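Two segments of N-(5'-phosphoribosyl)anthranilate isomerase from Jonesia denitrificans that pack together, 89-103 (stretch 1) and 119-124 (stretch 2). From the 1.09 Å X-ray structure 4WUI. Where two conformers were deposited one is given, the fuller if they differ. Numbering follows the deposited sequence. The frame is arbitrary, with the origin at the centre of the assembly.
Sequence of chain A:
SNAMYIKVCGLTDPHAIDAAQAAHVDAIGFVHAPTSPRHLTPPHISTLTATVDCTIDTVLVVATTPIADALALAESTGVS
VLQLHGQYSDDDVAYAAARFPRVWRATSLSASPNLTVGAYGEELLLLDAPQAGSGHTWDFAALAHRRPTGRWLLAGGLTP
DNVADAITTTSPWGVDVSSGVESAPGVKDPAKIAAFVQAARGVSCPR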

ATOM      1  N   SER A  89       8.538  -8.419  13.386  1.00 12.14           N
ATOM      2  CA  SER A  89       9.688  -7.862  14.077  1.00 12.40           C
ATOM      3  C   SER A  89      10.681  -7.243  13.090  1.00 11.37           C
ATOM      4  O   SER A  89      10.730  -7.575  11.900  1.00 10.84           O
ATOM      5  CB  SER A  89      10.407  -8.947  14.862  1.00 13.46           C
ATOM      6  OG  SER A  89      10.982  -9.869  13.948  1.00 13.48           O
ATOM      7  N   ASP A  90      11.548  -6.391  13.615  1.00 11.95           N
ATOM      8  CA  ASP A  90      12.636  -5.866  12.798  1.00 12.19           C
ATOM      9  C   ASP A  90      13.480  -7.000  12.225  1.00 10.88           C
ATOM     10  O   ASP A  90      13.934  -6.938  11.067  1.00 10.85           O
ATOM     11  CB  ASP A  90      13.577  -4.992  13.632  1.00 13.92           C
ATOM     12  CG  ASP A  90      12.904  -3.770  14.251  1.00 15.78           C
ATOM     13  OD1 ASP A  90      11.834  -3.337  13.787  1.00 17.09           O
ATOM     14  OD2 ASP A  90      13.505  -3.204  15.206  1.00 17.02           O
ATOM     15  N   ASP A  91      13.731  -8.022  13.038  1.00 10.97           N
ATOM     16  CA  ASP A  91      14.534  -9.141  12.572  1.00 11.00           C
ATOM     17  C   ASP A  91      13.863  -9.821  11.381  1.00 10.39           C
ATOM     18  O   ASP A  91      14.546 -10.233  10.448  1.00 10.56           O
ATOM     19  CB  ASP A  91      14.755 -10.181  13.676  1.00 12.10           C
ATOM     20  CG  ASP A  91      15.687  -9.729  14.771  1.00 13.75           C
ATOM     21  OD1 ASP A  91      16.177  -8.581  14.739  1.00 13.31           O
ATOM     22  OD2 ASP A  91      15.942 -10.578  15.662  1.00 16.09           O
ATOM     23  N   ASP A  92      12.537  -9.971  11.427  1.00 10.64           N
ATOM     24  CA  ASP A  92      11.838 -10.617  10.324  1.00 10.87           C
ATOM     25  C   ASP A  92      11.925  -9.794   9.041  1.00  9.92           C
ATOM     26  O   ASP A  92      12.044 -10.359   7.948  1.00 10.17           O
ATOM     27  CB  ASP A  92      10.355 -10.822  10.679  1.00 13.54           C
ATOM     28  CG  ASP A  92      10.097 -12.016  11.574  1.00 17.38           C
ATOM     29  OD1 ASP A  92      11.046 -12.751  11.911  1.00 18.98           O
ATOM     30  OD2 ASP A  92       8.913 -12.201  11.908  1.00 20.29           O
ATOM     31  N   VAL A  93      11.876  -8.469   9.161  1.00  9.98           N
ATOM     32  CA  VAL A  93      11.995  -7.619   7.990  1.00  9.41           C
ATOM     33  C   VAL A  93      13.337  -7.889   7.302  1.00  9.30           C
ATOM     34  O   VAL A  93      13.398  -8.082   6.079  1.00  9.22           O
ATOM     35  CB  VAL A  93      11.840  -6.135   8.329  1.00 10.17           C
ATOM     36  CG1 VAL A  93      12.128  -5.261   7.115  1.00 10.43           C
ATOM     37  CG2 VAL A  93      10.463  -5.850   8.913  1.00 11.18           C
ATOM     38  N   ALA A  94      14.427  -7.936   8.078  1.00  9.10           N
ATOM     39  CA  ALA A  94      15.750  -8.126   7.499  1.00  9.29           C
ATOM     40  C   ALA A  94      15.954  -9.556   6.996  1.00  8.98           C
ATOM     41  O   ALA A  94      16.649  -9.768   6.005  1.00  9.37           O
ATOM     42  CB  ALA A  94      16.809  -7.745   8.507  1.00  9.40           C
ATOM     43  N   TYR A  95      15.365 -10.526   7.682  1.00  9.20           N
ATOM     44  CA  TYR A  95      15.406 -11.914   7.231  1.00  9.46           C
ATOM     45  C   TYR A  95      14.809 -11.991   5.836  1.00  9.14           C
ATOM     46  O   TYR A  95      15.374 -12.602   4.915  1.00  9.24           O
ATOM     47  CB  TYR A  95      14.612 -12.781   8.221  1.00 10.39           C
ATOM     48  CG  TYR A  95      14.540 -14.246   7.865  1.00 10.80           C
ATOM     49  CD1 TYR A  95      15.489 -15.147   8.323  1.00 12.19           C
ATOM     50  CD2 TYR A  95      13.500 -14.740   7.103  1.00 11.81           C
ATOM     51  CE1 TYR A  95      15.430 -16.489   8.015  1.00 13.50           C
ATOM     52  CE2 TYR A  95      13.428 -16.085   6.786  1.00 12.83           C
ATOM     53  CZ  TYR A  95      14.383 -16.955   7.238  1.00 13.96           C
ATOM     54  OH  TYR A  95      14.270 -18.287   6.899  1.00 16.83           O
ATOM     55  N   ALA A  96      13.650 -11.355   5.655  1.00  8.86           N
ATOM     56  CA  ALA A  96      13.006 -11.314   4.351  1.00  8.86           C
ATOM     57  C   ALA A  96      13.810 -10.531   3.319  1.00  8.76           C
ATOM     58  O   ALA A  96      13.947 -10.956   2.183  1.00  9.16           O
ATOM     59  CB  ALA A  96      11.597 -10.754   4.487  1.00  9.65           C
ATOM     60  N   ALA A  97      14.358  -9.378   3.720  1.00  9.05           N
ATOM     61  CA  ALA A  97      15.096  -8.548   2.780  1.00  9.56           C
ATOM     62  C   ALA A  97      16.328  -9.259   2.232  1.00  9.70           C
ATOM     63  O   ALA A  97      16.716  -9.001   1.097  1.00 11.17           O
ATOM     64  CB  ALA A  97      15.472  -7.225   3.426  1.00  9.87           C
ATOM     65  N   ALA A  98      16.929 -10.143   3.003  1.00  9.40           N
ATOM     66  CA  ALA A  98      18.076 -10.888   2.504  1.00  9.99           C
ATOM     67  C   ALA A  98      17.669 -11.968   1.501  1.00  9.86           C
ATOM     68  O   ALA A  98      18.516 -12.447   0.718  1.00 10.91           O
ATOM     69  CB  ALA A  98      18.851 -11.525   3.656  1.00 10.79           C
ATOM     70  N   ARG A  99      16.410 -12.372   1.534  1.00  9.86           N
ATOM     71  CA  ARG A  99      15.923 -13.565   0.833  1.00 10.35           C
ATOM     72  C   ARG A  99      14.950 -13.282  -0.299  1.00 10.62           C
ATOM     73  O   ARG A  99      14.551 -14.216  -0.992  1.00 12.61           O
ATOM     74  CB  ARG A  99      15.304 -14.528   1.852  1.00 10.29           C
ATOM     75  CG  ARG A  99      16.343 -15.175   2.749  1.00 10.42           C
ATOM     76  CD  ARG A  99      15.740 -15.838   3.964  1.00 10.59           C
ATOM     77  NE  ARG A  99      16.751 -16.492   4.787  1.00 10.86           N
ATOM     78  CZ  ARG A  99      17.575 -15.854   5.602  1.00 10.59           C
ATOM     79  NH1 ARG A  99      17.525 -14.534   5.726  1.00 10.16           N
ATOM     80  NH2 ARG A  99      18.456 -16.543   6.310  1.00 11.80           N
ATOM     81  N   PHE A 100      14.540 -12.031  -0.493  1.00  9.96           N
ATOM     82  CA  PHE A 100      13.552 -11.674  -1.529  1.00 10.02           C
ATOM     83  C   PHE A 100      13.919 -10.281  -2.011  1.00 10.21           C
ATOM     84  O   PHE A 100      14.352  -9.468  -1.210  1.00 10.87           O
ATOM     85  CB  PHE A 100      12.121 -11.706  -0.939  1.00  9.90           C
ATOM     86  CG  PHE A 100      11.051 -11.562  -1.990  1.00  9.78           C
ATOM     87  CD1 PHE A 100      10.675 -12.644  -2.783  1.00 10.61           C
ATOM     88  CD2 PHE A 100      10.502 -10.316  -2.265  1.00  9.53           C
ATOM     89  CE1 PHE A 100       9.764 -12.508  -3.794  1.00 11.75           C
ATOM     90  CE2 PHE A 100       9.585 -10.175  -3.288  1.00 10.34           C
ATOM     91  CZ  PHE A 100       9.226 -11.270  -4.057  1.00 11.31           C
ATOM     92  N   PRO A 101      13.808 -10.016  -3.336  0.51 10.59           N
ATOM     93  CA  PRO A 101      14.389  -8.788  -3.915  0.51 10.71           C
ATOM     94  C   PRO A 101      13.799  -7.464  -3.426  0.51  9.75           C
ATOM     95  O   PRO A 101      14.541  -6.471  -3.346  0.51  9.71           O
ATOM     96  CB  PRO A 101      14.135  -8.967  -5.426  0.51 11.43           C
ATOM     97  CG  PRO A 101      14.218 -10.443  -5.592  0.51 11.76           C
ATOM     98  CD  PRO A 101      13.489 -10.982  -4.404  0.51 11.22           C
ATOM     99  N   ARG A 102      12.505  -7.441  -3.111  1.00  9.15           N
ATOM    100  CA  ARG A 102      11.780  -6.198  -2.813  1.00  8.56           C
ATOM    101  C   ARG A 102      10.883  -6.417  -1.621  1.00  8.28           C
ATOM    102  O   ARG A 102       9.896  -7.132  -1.713  1.00  8.54           O
ATOM    103  CB  ARG A 102      10.960  -5.745  -4.016  1.00  8.62           C
ATOM    104  CG  ARG A 102      11.747  -5.595  -5.311  1.00  9.32           C
ATOM    105  CD  ARG A 102      10.902  -5.062  -6.448  1.00  9.26           C
ATOM    106  NE  ARG A 102      10.500  -3.699  -6.178  1.00  9.15           N
ATOM    107  CZ  ARG A 102       9.580  -3.062  -6.876  1.00  9.60           C
ATOM    108  NH1 ARG A 102       9.011  -3.626  -7.939  1.00 10.33           N
ATOM    109  NH2 ARG A 102       9.199  -1.855  -6.510  1.00 10.27           N
ATOM    110  N   VAL A 103      11.277  -5.841  -0.481  1.00  8.15           N
ATOM    111  CA  VAL A 103      10.542  -5.959   0.780  1.00  8.26           C
ATOM    112  C   VAL A 103      10.151  -4.581   1.266  1.00  7.94           C
ATOM    113  O   VAL A 103      10.987  -3.668   1.297  1.00  8.75           O
ATOM    114  CB  VAL A 103      11.348  -6.734   1.837  1.00  8.70           C
ATOM    115  CG1 VAL A 103      10.636  -6.746   3.183  1.00  9.86           C
ATOM    116  CG2 VAL A 103      11.643  -8.158   1.331  1.00  9.34           C
ATOM    117  N   ALA A 119      16.421   0.951   7.175  1.00 10.17           N
ATOM    118  CA  ALA A 119      17.053   0.587   8.427  1.00 10.79           C
ATOM    119  C   ALA A 119      17.171  -0.908   8.637  1.00  9.92           C
ATOM    120  O   ALA A 119      18.112  -1.350   9.275  1.00 10.12           O
ATOM    121  CB  ALA A 119      16.290   1.192   9.571  1.00 12.42           C
ATOM    122  N   TYR A 120      16.211  -1.686   8.132  1.00 10.01           N
ATOM    123  CA  TYR A 120      16.202  -3.137   8.293  1.00 10.39           C
ATOM    124  C   TYR A 120      16.200  -3.863   6.956  1.00 10.16           C
ATOM    125  O   TYR A 120      15.787  -5.017   6.886  1.00 11.29           O
ATOM    126  CB  TYR A 120      15.023  -3.573   9.197  1.00 11.15           C
ATOM    127  CG  TYR A 120      15.043  -2.805  10.476  1.00 11.78           C
ATOM    128  CD1 TYR A 120      16.102  -2.932  11.371  1.00 12.34           C
ATOM    129  CD2 TYR A 120      14.059  -1.888  10.786  1.00 14.41           C
ATOM    130  CE1 TYR A 120      16.170  -2.171  12.524  1.00 14.13           C
ATOM    131  CE2 TYR A 120      14.119  -1.142  11.951  1.00 15.83           C
ATOM    132  CZ  TYR A 120      15.184  -1.278  12.802  1.00 15.74           C
ATOM    133  OH  TYR A 120      15.244  -0.498  13.952  1.00 17.52           O
ATOM    134  N   GLY A 121      16.705  -3.209   5.909  1.00  9.59           N
ATOM    135  CA  GLY A 121      16.830  -3.798   4.591  1.00  9.89           C
ATOM    136  C   GLY A 121      15.670  -3.552   3.639  1.00 10.18           C
ATOM    137  O   GLY A 121      15.739  -3.932   2.476  1.00 10.84           O
ATOM    138  N   GLU A 122      14.610  -2.920   4.111  1.00 10.35           N
ATOM    139  CA  GLU A 122      13.458  -2.677   3.249  1.00 10.04           C
ATOM    140  C   GLU A 122      13.786  -1.650   2.163  1.00  9.64           C
ATOM    141  O   GLU A 122      14.592  -0.738   2.332  1.00 10.64           O
ATOM    142  CB  GLU A 122      12.276  -2.227   4.069  1.00 10.83           C
ATOM    143  CG  GLU A 122      12.358  -0.838   4.616  1.00 10.65           C
ATOM    144  CD  GLU A 122      13.150  -0.668   5.903  1.00 10.84           C
ATOM    145  OE1 GLU A 122      13.806  -1.598   6.425  1.00 11.70           O
ATOM    146  OE2 GLU A 122      13.111   0.481   6.426  1.00 11.65           O
ATOM    147  N   GLU A 123      13.104  -1.805   1.039  1.00  9.43           N
ATOM    148  CA  GLU A 123      13.139  -0.895  -0.076  1.00 10.39           C
ATOM    149  C   GLU A 123      12.358   0.393   0.181  1.00  9.73           C
ATOM    150  O   GLU A 123      12.675   1.454  -0.358  1.00 10.79           O
ATOM    151  CB  GLU A 123      12.452  -1.647  -1.257  1.00 12.26           C
ATOM    152  CG  GLU A 123      12.302  -0.883  -2.521  1.00 13.24           C
ATOM    153  CD  GLU A 123      11.626  -1.768  -3.546  1.00 12.00           C
ATOM    154  OE1 GLU A 123      12.300  -2.650  -4.083  1.00 12.71           O
ATOM    155  OE2 GLU A 123      10.438  -1.573  -3.852  1.00 12.64           O
ATOM    156  N   LEU A 124      11.285   0.265   0.949  1.00  9.19           N
ATOM    157  CA  LEU A 124      10.294   1.312   1.111  1.00  9.49           C
ATOM    158  C   LEU A 124       9.605   1.098   2.445  1.00  8.78           C
ATOM    159  O   LEU A 124       9.438  -0.045   2.892  1.00  9.09           O
ATOM    160  CB  LEU A 124       9.323   1.223  -0.065  1.00 10.08           C
ATOM    161  CG  LEU A 124       8.100   2.140  -0.036  1.00 10.02           C
ATOM    162  CD1 LEU A 124       7.698   2.507  -1.445  1.00 10.33           C
ATOM    163  CD2 LEU A 124       6.919   1.515   0.715  1.00  9.43           C
TER
HETATM  164  O   HOH W   1      12.339  -0.519  15.311  0.55 77.17           O
HETATM  165  O   HOH W   2      14.655  -3.507  -3.565  1.00 14.79           O
HETATM  166  O   HOH W   3      14.085  -4.815   0.096  1.00 11.98           O

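A short irregular segment can be fastened to a helix and the residues that follow it by a salt bridge and a backbone hydrogen bond at one end, and by a tyrosine and tight alanine-glycine packing against the helix at the other, and this 475 Å² contact is a compact example. At the end of stretch 1, the backbone of V103 accepts a hydrogen bond from the other stretch, E123 N to V103 O at 2.8 Å, while the side chains of R102 and E123 form a salt bridge. E123 extends with chi1 and chi2 both t, bringing its carboxylate to the edge of the guanidinium: R102 NE lies 3.0 Å from E123 OE1, and R102 NH2 lies 2.9 Å from E123 OE2. Water 2 joins E123 OE1 to P101 O, and water 3 links V103 N to G121 O.

Along the helix, A94 CA sits 3.2 Å from Y120 O, a backbone CA-H...O contact. A97 points its CB toward the other stretch, 3.4 Å from G121 O. Glycine suits position 121 twice over: its backbone angles would jam a CB against the preceding carbonyl, and that CB would clash with A97 CB, 2.8 Å away. Buried V93 adds apolar packing, its CG1 3.9 Å from Y120 CB. Near the helix start, D90 CB rests over the Y120 ring face, 3.9 Å from its centroid, and water 1 bridges D90 OD2 and Y120 OH.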